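Local structure of putative ferredoxin (Hydrogenobacter thermophilus, 7M1O) at residues Arg4-Pro9 with Ser66-Glu71. The protein binds a [4Fe-4S] cluster and, as a ferredoxin, probably serves as an electron carrier. Sequence-based numbering, arbitrary orientation.
Sequences RTMVDP and SIITEE. With SF4 (iron/sulfur cluster), chain C.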
loop_
_atom_site.group_PDB
_atom_site.type_symbol
_atom_site.label_atom_id
_atom_site.label_comp_id
_atom_site.label_asym_id
_atom_site.label_seq_id
_atom_site.Cartn_x
_atom_site.Cartn_y
_atom_site.Cartn_z
ATOM N N ARG A 4 -8.281 0.232 -5.511
ATOM C CA ARG A 4 -8.002 0.794 -4.192
ATOM C C ARG A 4 -7.095 -0.149 -3.413
ATOM O O ARG A 4 -7.043 -1.345 -3.698
ATOM C CB ARG A 4 -9.296 1.058 -3.415
ATOM C CG ARG A 4 -10.112 -0.176 -3.055
ATOM C CD ARG A 4 -11.278 0.207 -2.152
ATOM N NE ARG A 4 -12.042 -0.949 -1.692
ATOM C CZ ARG A 4 -13.049 -0.881 -0.828
ATOM N NH1 ARG A 4 -13.419 0.291 -0.324
ATOM N NH2 ARG A 4 -13.688 -1.982 -0.464
ATOM N N THR A 5 -6.382 0.394 -2.431
ATOM C CA THR A 5 -5.405 -0.385 -1.678
ATOM C C THR A 5 -5.311 0.089 -0.228
ATOM O O THR A 5 -5.606 1.245 0.081
ATOM C CB THR A 5 -4.007 -0.311 -2.342
ATOM O OG1 THR A 5 -3.081 -1.144 -1.633
ATOM C CG2 THR A 5 -3.489 1.124 -2.370
ATOM N N MET A 6 -4.917 -0.823 0.658
ATOM C CA MET A 6 -4.708 -0.505 2.067
ATOM C C MET A 6 -3.548 -1.328 2.613
ATOM O O MET A 6 -3.137 -2.309 1.996
ATOM C CB MET A 6 -5.977 -0.773 2.889
ATOM C CG MET A 6 -6.394 -2.246 2.996
ATOM S SD MET A 6 -7.488 -2.545 4.404
ATOM C CE MET A 6 -7.996 -4.238 4.120
ATOM N N VAL A 7 -3.029 -0.922 3.768
ATOM C CA VAL A 7 -1.986 -1.672 4.456
ATOM C C VAL A 7 -2.504 -2.167 5.800
ATOM O O VAL A 7 -3.080 -1.404 6.572
ATOM C CB VAL A 7 -0.718 -0.819 4.678
ATOM C CG1 VAL A 7 0.318 -1.585 5.497
ATOM C CG2 VAL A 7 -0.126 -0.395 3.344
ATOM N N ASP A 8 -2.301 -3.453 6.064
ATOM C CA ASP A 8 -2.645 -4.042 7.349
ATOM C C ASP A 8 -1.460 -3.890 8.304
ATOM O O ASP A 8 -0.496 -4.648 8.212
ATOM C CB ASP A 8 -3.017 -5.516 7.182
ATOM C CG ASP A 8 -3.635 -6.111 8.431
ATOM O OD1 ASP A 8 -3.477 -5.522 9.520
ATOM O OD2 ASP A 8 -4.282 -7.173 8.322
ATOM N N PRO A 9 -1.526 -2.914 9.227
ATOM C CA PRO A 9 -0.361 -2.654 10.078
ATOM C C PRO A 9 -0.058 -3.800 11.036
ATOM O O PRO A 9 1.058 -3.903 11.543
ATOM C CB PRO A 9 -0.770 -1.398 10.848
ATOM C CG PRO A 9 -2.249 -1.487 10.932
ATOM C CD PRO A 9 -2.689 -2.104 9.634
ATOM N N SER A 66 0.556 -7.944 3.701
ATOM C CA SER A 66 -0.071 -6.880 4.478
ATOM C C SER A 66 -0.845 -5.915 3.593
ATOM O O SER A 66 -1.781 -5.256 4.047
ATOM C CB SER A 66 0.984 -6.107 5.272
ATOM O OG SER A 66 1.717 -6.969 6.122
ATOM N N ILE A 67 -0.443 -5.825 2.331
ATOM C CA ILE A 67 -1.091 -4.923 1.392
ATOM C C ILE A 67 -2.299 -5.599 0.764
ATOM O O ILE A 67 -2.173 -6.609 0.067
ATOM C CB ILE A 67 -0.126 -4.461 0.289
ATOM C CG1 ILE A 67 1.118 -3.828 0.921
ATOM C CG2 ILE A 67 -0.822 -3.471 -0.641
ATOM C CD1 ILE A 67 2.168 -3.392 -0.069
ATOM N N ILE A 68 -3.470 -5.032 1.029
ATOM C CA ILE A 68 -4.715 -5.512 0.455
ATOM C C ILE A 68 -5.126 -4.567 -0.661
ATOM O O ILE A 68 -5.228 -3.360 -0.454
ATOM C CB ILE A 68 -5.828 -5.606 1.511
ATOM C CG1 ILE A 68 -5.300 -6.276 2.785
ATOM C CG2 ILE A 68 -7.031 -6.356 0.958
ATOM C CD1 ILE A 68 -4.623 -7.613 2.559
ATOM N N THR A 69 -5.343 -5.126 -1.846
ATOM C CA THR A 69 -5.679 -4.349 -3.033
ATOM C C THR A 69 -6.866 -5.002 -3.725
ATOM O O THR A 69 -6.985 -6.226 -3.732
ATOM C CB THR A 69 -4.483 -4.263 -4.009
ATOM O OG1 THR A 69 -3.404 -3.557 -3.384
ATOM C CG2 THR A 69 -4.865 -3.548 -5.297
ATOM N N GLU A 70 -7.750 -4.194 -4.298
ATOM C CA GLU A 70 -8.898 -4.746 -5.001
ATOM C C GLU A 70 -9.475 -3.790 -6.036
ATOM O O GLU A 70 -9.294 -2.574 -5.959
ATOM C CB GLU A 70 -9.985 -5.152 -4.001
ATOM C CG GLU A 70 -10.364 -4.073 -3.005
ATOM C CD GLU A 70 -11.386 -4.549 -1.986
ATOM O OE1 GLU A 70 -11.415 -5.761 -1.679
ATOM O OE2 GLU A 70 -12.162 -3.709 -1.489
ATOM N N GLU A 71 -10.164 -4.371 -7.011
ATOM C CA GLU A 71 -10.831 -3.620 -8.064
ATOM C C GLU A 71 -12.224 -3.214 -7.606
ATOM O O GLU A 71 -12.988 -4.045 -7.114
ATOM C CB GLU A 71 -10.912 -4.456 -9.344
ATOM C CG GLU A 71 -9.827 -4.147 -10.362
ATOM C CD GLU A 71 -10.062 -2.837 -11.091
ATOM O OE1 GLU A 71 -11.238 -2.466 -11.291
ATOM O OE2 GLU A 71 -9.070 -2.175 -11.462
HETATM FE FE1 SF4 C . 5.126 -3.585 5.242
HETATM FE FE2 SF4 C . 4.491 -5.121 3.071
HETATM FE FE3 SF4 C . 7.060 -4.274 3.438
HETATM FE FE4 SF4 C . 5.124 -2.472 2.749
HETATM S S1 SF4 C . 5.872 -4.220 1.496
HETATM S S2 SF4 C . 6.721 -2.217 4.355
HETATM S S3 SF4 C . 3.328 -3.331 3.865
HETATM S S4 SF4 C . 5.881 -5.684 4.788
#
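R4 and E70 both start with CG in the crowded position between the backbone N and the carbonyl carbon (chi1 65° and 51°). Both chains then run extended, side by side, off the same face of the sheet. This brings the guanidinium and carboxylate together nearly coplanar. R4 NE lies 2.8 Å from E70 OE2, on its anti lone pair. R4 NH2 meets the same OE2 at 2.5 Å, nearly along the C-O axis. R4 presents NE and NH2 side-on to this one oxygen, and both bonds are bent (134° at NE). W44 adds a cation-pi contact to R4 and also touches E70. An alanine in place of R4 would remove both bonds to E70 and would probably leave that carboxylate less firmly placed.

M6 shares the crowded first torsion. Its extended chain lies alongside I68, with M6 CE 3.6 Å from I68 CG1.

The backbones pair as antiparallel strands. R4 with E70 and M6 with I68 are the hydrogen-bonded pairs; M6 N reaches I68 O at 2.8 Å. Past the strand end, D8 N bonds to S66 O at 2.8 Å, from above the carbonyl plane.

T5 and T69 lie on the other face, where both touch V55 of helix 52-61. T5 OG1, anti to the backbone N, shares a hydrogen bond of 3.0 Å with T69 OG1. Y26 OH and T59 OG1 bond to T5 and T69 respectively, so these hydroxyls form a small polar network against the helix.

Nearer the cluster, V7 and I67 line this face. I67 CG1 lies 3.7 Å from S3 of the cluster, and V7 CG1 3.8 Å from it. Backbone hydrogen bonds thus join the first and last strands; a salt bridge and an apolar pair reinforce them on the R4 and M6 face, while V7 and I67 give the sulfide S3 apolar neighbours.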